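Local structure of catalase (Corynebacterium glutamicum, 4B7H) at residues Ser203-Gly208 with Gly235-Thr240; Leu80-Asp85 with Asp93-Gly98. The protein is a haem-dependent catalase that breaks hydrogen peroxide down to water and oxygen, carries bound NADPH, and is inhibited by nitric oxide. One frame throughout, in Å; residues are numbered along the deposited sequence.

Contact 1 joins two loops that lead into and out of the antiparallel sheet of the catalase domain, whereas contact 2, which closes before contact 1 begins along the chain, packs a loop on the end of strand 73-82. Their centres lie about 26 Å apart and their nearest atoms about 12 Å, with no touch. Each is partly buried, but contact 2 has the more exposed rim, its centre about 23 Å from the centre of the chain, against about 17 Å for contact 1. Residues 203-208 and 235-240 meet through an indole, a carboxylate and a direct backbone hydrogen bond. Residues 80-85 and 93-98 share apolar packing and two waters, without one direct hydrogen bond.

Contact 1: residues Ser203-Gly208 with Gly235-Thr240; sequences SRHQDG and GWDCFT
The indole of Trp236 lies against the backbone of Gln206 and Asp207. Gln206 CA sits 3.7 Å from the centroid of the six-membered ring, nearly on its normal, in a CH-pi contact, and Gln206 CB adds its aliphatic carbon 3.6 Å from Trp236 CZ3. Asp207 N lies over the same face, by the CE2-CZ2 bond, 3.4 Å from Trp236 CE2. The broad, flat indole suits this place, covering two residues while its rim offers an N-H: Trp236 NE1 gives a weak hydrogen bond to Asp207 OD2 (3.0 Å), the carboxylate plane turned 72° from the ring.

The backbone join is Asp237 N to His205 O, 3.2 Å, backed by a C-H...O contact from Trp236 CA to that oxygen. Gly235, a residue type suited to its positive phi of 89°, sets its O at the edge of the His205 imidazole, 3.3 Å from CD2. Beside it, Asp237 CB packs on His205 CB at 3.7 Å.

Further out, Lys231 forms a salt bridge with Asp207 OD2, and Thr232 N binds OD1, which fixes the carboxylate that receives the indole. Thr202 holds His205 ND1. The contact thus joins the loop before strand 208-209 to the loop after strand 223-232, two strands paired antiparallel in the sheet of the catalase fold, with the Trp236 side chain about 5 Å from bound NADPH.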
loop_
_atom_site.group_PDB
_atom_site.type_symbol
_atom_site.label_atom_id
_atom_site.label_comp_id
_atom_site.label_asym_id
_atom_site.label_seq_id
_atom_site.Cartn_x
_atom_site.Cartn_y
_atom_site.Cartn_z
ATOM N N SER A 203 -16.355 -27.377 11.948
ATOM C CA SER A 203 -17.055 -26.658 10.894
ATOM C C SER A 203 -18.119 -27.506 10.217
ATOM O O SER A 203 -19.043 -26.967 9.600
ATOM C CB SER A 203 -16.071 -26.189 9.833
ATOM O OG SER A 203 -15.132 -25.296 10.381
ATOM N N ARG A 204 -17.972 -28.830 10.304
ATOM C CA ARG A 204 -18.882 -29.762 9.644
ATOM C C ARG A 204 -20.150 -30.008 10.452
ATOM O O ARG A 204 -21.177 -30.417 9.896
ATOM C CB ARG A 204 -18.177 -31.098 9.397
ATOM C CG ARG A 204 -16.859 -30.968 8.630
ATOM C CD ARG A 204 -16.182 -32.323 8.440
ATOM N NE ARG A 204 -15.648 -32.844 9.695
ATOM C CZ ARG A 204 -15.965 -34.017 10.231
ATOM N NH1 ARG A 204 -16.823 -34.834 9.627
ATOM N NH2 ARG A 204 -15.412 -34.374 11.382
ATOM N N HIS A 205 -20.068 -29.764 11.758
ATOM C CA HIS A 205 -21.156 -30.061 12.682
ATOM C C HIS A 205 -21.917 -28.814 13.127
ATOM O O HIS A 205 -22.171 -28.609 14.321
ATOM C CB HIS A 205 -20.606 -30.819 13.890
ATOM C CG HIS A 205 -20.088 -32.185 13.553
ATOM N ND1 HIS A 205 -18.787 -32.421 13.164
ATOM C CD2 HIS A 205 -20.712 -33.388 13.521
ATOM C CE1 HIS A 205 -18.625 -33.711 12.926
ATOM N NE2 HIS A 205 -19.780 -34.319 13.131
ATOM N N GLN A 206 -22.273 -27.985 12.150
ATOM C CA GLN A 206 -23.072 -26.788 12.386
ATOM C C GLN A 206 -23.870 -26.515 11.125
ATOM O O GLN A 206 -23.437 -26.864 10.018
ATOM C CB GLN A 206 -22.172 -25.582 12.692
ATOM C CG GLN A 206 -21.348 -25.146 11.484
ATOM C CD GLN A 206 -20.287 -24.125 11.802
ATOM O OE1 GLN A 206 -20.274 -23.515 12.880
ATOM N NE2 GLN A 206 -19.371 -23.938 10.859
ATOM N N ASP A 207 -25.047 -25.919 11.286
ATOM C CA ASP A 207 -25.786 -25.398 10.146
ATOM C C ASP A 207 -25.148 -24.105 9.660
ATOM O O ASP A 207 -24.384 -23.456 10.388
ATOM C CB ASP A 207 -27.224 -25.046 10.530
ATOM C CG ASP A 207 -28.110 -26.256 10.763
ATOM O OD1 ASP A 207 -27.812 -27.361 10.250
ATOM O OD2 ASP A 207 -29.147 -26.065 11.441
ATOM N N GLY A 208 -25.514 -23.707 8.444
ATOM C CA GLY A 208 -25.225 -22.369 7.964
ATOM C C GLY A 208 -26.526 -21.677 7.611
ATOM O O GLY A 208 -27.549 -22.334 7.385
ATOM N N GLY A 235 -24.841 -33.171 11.454
ATOM C CA GLY A 235 -25.582 -32.835 12.660
ATOM C C GLY A 235 -24.860 -31.816 13.525
ATOM O O GLY A 235 -23.626 -31.794 13.549
ATOM N N TRP A 236 -25.616 -30.976 14.236
ATOM C CA TRP A 236 -25.034 -30.104 15.255
ATOM C C TRP A 236 -24.348 -30.969 16.306
ATOM O O TRP A 236 -24.912 -31.961 16.778
ATOM C CB TRP A 236 -26.105 -29.246 15.935
ATOM C CG TRP A 236 -26.467 -27.977 15.201
ATOM C CD1 TRP A 236 -27.560 -27.773 14.412
ATOM C CD2 TRP A 236 -25.747 -26.727 15.220
ATOM N NE1 TRP A 236 -27.556 -26.485 13.925
ATOM C CE2 TRP A 236 -26.459 -25.822 14.408
ATOM C CE3 TRP A 236 -24.575 -26.292 15.847
ATOM C CZ2 TRP A 236 -26.040 -24.503 14.206
ATOM C CZ3 TRP A 236 -24.160 -24.975 15.649
ATOM C CH2 TRP A 236 -24.885 -24.103 14.825
ATOM N N ASP A 237 -23.129 -30.592 16.671
ATOM C CA ASP A 237 -22.396 -31.274 17.729
ATOM C C ASP A 237 -21.571 -30.207 18.437
ATOM O O ASP A 237 -20.768 -29.527 17.794
ATOM C CB ASP A 237 -21.495 -32.355 17.124
ATOM C CG ASP A 237 -20.919 -33.293 18.161
ATOM O OD1 ASP A 237 -21.334 -33.220 19.338
ATOM O OD2 ASP A 237 -20.052 -34.114 17.792
ATOM N N CYS A 238 -21.782 -30.033 19.742
ATOM C CA CYS A 238 -21.202 -28.895 20.456
ATOM C C CYS A 238 -20.380 -29.304 21.666
ATOM O O CYS A 238 -20.753 -30.233 22.390
ATOM C CB CYS A 238 -22.306 -27.926 20.914
ATOM S SG CYS A 238 -23.377 -27.317 19.602
ATOM N N PHE A 239 -19.276 -28.587 21.886
ATOM C CA PHE A 239 -18.518 -28.669 23.131
ATOM C C PHE A 239 -19.303 -27.964 24.220
ATOM O O PHE A 239 -20.139 -27.105 23.934
ATOM C CB PHE A 239 -17.183 -27.933 22.995
ATOM C CG PHE A 239 -16.175 -28.641 22.144
ATOM C CD1 PHE A 239 -15.835 -29.966 22.389
ATOM C CD2 PHE A 239 -15.539 -27.965 21.108
ATOM C CE1 PHE A 239 -14.895 -30.613 21.591
ATOM C CE2 PHE A 239 -14.601 -28.603 20.310
ATOM C CZ PHE A 239 -14.276 -29.926 20.555
ATOM N N THR A 240 -19.037 -28.317 25.472
ATOM C CA THR A 240 -19.431 -27.453 26.577
ATOM C C THR A 240 -18.456 -26.279 26.636
ATOM O O THR A 240 -17.439 -26.275 25.943
ATOM C CB THR A 240 -19.360 -28.184 27.919
ATOM O OG1 THR A 240 -18.006 -28.596 28.151
ATOM C CG2 THR A 240 -20.281 -29.398 27.927
#

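Contact 2: residues Leu80-Asp85 with Asp93-Gly98; sequences LHITED and DLFQPG
The loop between neighbouring antiparallel strands 73-82 and 100-108 folds back here on the end of the first strand, and Ile82 is the residue it closes over. Both branches of Ile82 are used: CG1 lies 3.2 Å from Leu94 O, and CG2, anti to the backbone N, reaches the carbonyls of Phe95 and Gln96. Its CD1 meets the edge of the Phe95 ring, 3.9 Å from Phe95 CD1, while Leu94 CD2 lies over the centre of one ring face. Leu80, two residues earlier on the same side of the strand, sets CD2 3.7 Å from Leu94 CD1, the two side chains crossing at about a right angle; Phe130 of strand 125-132 touches both leucines.

Toward the surface, Pro97 CG lies 3.8 Å from Asp85 OD1, which is bonded to Ser87 OG. Gly98 suits its positive phi of 77°. One water accepts from Gly98 N and donates to Glu84 O and, weakly, to Ile82 O; another donates to Glu84 O (2.8 Å) and Phe95 O (2.7 Å). With no direct hydrogen bond between the segments, the buried side combines apolar side-chain packing with Ile82 carbons set against backbone carbonyls, and water links backbone polar groups near the surface.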
loop_
_atom_site.group_PDB
_atom_site.type_symbol
_atom_site.label_atom_id
_atom_site.label_comp_id
_atom_site.label_asym_id
_atom_site.label_seq_id
_atom_site.Cartn_x
_atom_site.Cartn_y
_atom_site.Cartn_z
ATOM N N LEU A 80 -22.226 -27.754 -5.674
ATOM C CA LEU A 80 -23.645 -27.588 -5.381
ATOM C C LEU A 80 -24.454 -28.415 -6.375
ATOM O O LEU A 80 -24.266 -28.285 -7.585
ATOM C CB LEU A 80 -24.040 -26.114 -5.516
ATOM C CG LEU A 80 -25.536 -25.783 -5.457
ATOM C CD1 LEU A 80 -26.085 -26.052 -4.065
ATOM C CD2 LEU A 80 -25.780 -24.339 -5.879
ATOM N N HIS A 81 -25.353 -29.258 -5.866
ATOM C CA HIS A 81 -26.216 -30.083 -6.712
ATOM C C HIS A 81 -27.693 -29.742 -6.488
ATOM O O HIS A 81 -28.204 -29.880 -5.376
ATOM C CB HIS A 81 -25.999 -31.567 -6.402
ATOM C CG HIS A 81 -24.644 -32.075 -6.777
ATOM N ND1 HIS A 81 -24.438 -32.916 -7.849
ATOM C CD2 HIS A 81 -23.427 -31.865 -6.223
ATOM C CE1 HIS A 81 -23.150 -33.200 -7.942
ATOM N NE2 HIS A 81 -22.514 -32.569 -6.969
ATOM N N ILE A 82 -28.387 -29.314 -7.539
ATOM C CA ILE A 82 -29.821 -29.044 -7.433
ATOM C C ILE A 82 -30.623 -30.334 -7.622
ATOM O O ILE A 82 -30.384 -31.087 -8.570
ATOM C CB ILE A 82 -30.259 -27.983 -8.459
ATOM C CG1 ILE A 82 -29.397 -26.725 -8.317
ATOM C CG2 ILE A 82 -31.734 -27.659 -8.310
ATOM C CD1 ILE A 82 -29.359 -26.145 -6.901
ATOM N N THR A 83 -31.572 -30.591 -6.719
ATOM C CA THR A 83 -32.377 -31.815 -6.774
ATOM C C THR A 83 -33.890 -31.554 -6.805
ATOM O O THR A 83 -34.687 -32.488 -6.937
ATOM C CB THR A 83 -32.054 -32.779 -5.599
ATOM O OG1 THR A 83 -32.399 -32.160 -4.351
ATOM C CG2 THR A 83 -30.575 -33.165 -5.590
ATOM N N GLU A 84 -34.278 -30.290 -6.671
ATOM C CA GLU A 84 -35.682 -29.897 -6.715
ATOM C C GLU A 84 -35.905 -28.877 -7.824
ATOM O O GLU A 84 -34.946 -28.352 -8.382
ATOM C CB GLU A 84 -36.095 -29.294 -5.373
ATOM C CG GLU A 84 -36.017 -30.263 -4.215
ATOM C CD GLU A 84 -37.163 -31.260 -4.218
ATOM O OE1 GLU A 84 -38.321 -30.842 -4.438
ATOM O OE2 GLU A 84 -36.903 -32.461 -4.008
ATOM N N ASP A 85 -37.166 -28.616 -8.155
ATOM C CA ASP A 85 -37.506 -27.574 -9.123
ATOM C C ASP A 85 -38.013 -26.321 -8.402
ATOM O O ASP A 85 -39.150 -26.293 -7.924
ATOM C CB ASP A 85 -38.552 -28.095 -10.119
ATOM C CG ASP A 85 -38.820 -27.129 -11.257
ATOM O OD1 ASP A 85 -38.405 -25.954 -11.171
ATOM O OD2 ASP A 85 -39.452 -27.544 -12.247
ATOM N N ASP A 93 -29.446 -18.932 -12.451
ATOM C CA ASP A 93 -28.972 -20.074 -13.222
ATOM C C ASP A 93 -28.551 -21.262 -12.360
ATOM O O ASP A 93 -28.932 -22.400 -12.642
ATOM C CB ASP A 93 -27.848 -19.668 -14.172
ATOM C CG ASP A 93 -27.591 -20.716 -15.229
ATOM O OD1 ASP A 93 -28.380 -20.783 -16.204
ATOM O OD2 ASP A 93 -26.606 -21.478 -15.082
ATOM N N LEU A 94 -27.797 -21.004 -11.293
ATOM C CA LEU A 94 -27.269 -22.094 -10.472
ATOM C C LEU A 94 -28.369 -22.899 -9.769
ATOM O O LEU A 94 -28.119 -24.023 -9.324
ATOM C CB LEU A 94 -26.271 -21.581 -9.426
ATOM C CG LEU A 94 -26.855 -21.039 -8.113
ATOM C CD1 LEU A 94 -25.743 -20.867 -7.085
ATOM C CD2 LEU A 94 -27.595 -19.717 -8.319
ATOM N N PHE A 95 -29.570 -22.328 -9.656
ATOM C CA PHE A 95 -30.659 -22.977 -8.917
ATOM C C PHE A 95 -31.647 -23.712 -9.821
ATOM O O PHE A 95 -32.628 -24.273 -9.334
ATOM C CB PHE A 95 -31.416 -21.959 -8.048
ATOM C CG PHE A 95 -30.637 -21.459 -6.857
ATOM C CD1 PHE A 95 -29.791 -22.304 -6.144
ATOM C CD2 PHE A 95 -30.776 -20.143 -6.438
ATOM C CE1 PHE A 95 -29.081 -21.829 -5.041
ATOM C CE2 PHE A 95 -30.074 -19.660 -5.339
ATOM C CZ PHE A 95 -29.230 -20.504 -4.639
ATOM N N GLN A 96 -31.398 -23.710 -11.130
ATOM C CA GLN A 96 -32.294 -24.394 -12.071
ATOM C C GLN A 96 -32.151 -25.923 -11.979
ATOM O O GLN A 96 -31.131 -26.428 -11.512
ATOM C CB GLN A 96 -32.062 -23.885 -13.499
ATOM C CG GLN A 96 -32.256 -22.377 -13.656
ATOM C CD GLN A 96 -33.612 -21.902 -13.162
ATOM O OE1 GLN A 96 -34.653 -22.277 -13.711
ATOM N NE2 GLN A 96 -33.610 -21.076 -12.116
ATOM N N PRO A 97 -33.187 -26.671 -12.407
ATOM C CA PRO A 97 -33.179 -28.126 -12.210
ATOM C C PRO A 97 -31.924 -28.817 -12.736
ATOM O O PRO A 97 -31.446 -28.515 -13.832
ATOM C CB PRO A 97 -34.404 -28.589 -13.005
ATOM C CG PRO A 97 -35.342 -27.436 -12.927
ATOM C CD PRO A 97 -34.471 -26.207 -12.970
ATOM N N GLY A 98 -31.373 -29.715 -11.927
ATOM C CA GLY A 98 -30.239 -30.517 -12.342
ATOM C C GLY A 98 -28.875 -29.844 -12.347
ATOM O O GLY A 98 -27.875 -30.519 -12.588
HETATM O O HOH W 1 -33.432 -30.517 -9.868
HETATM O O HOH W 2 -34.719 -25.895 -9.640
#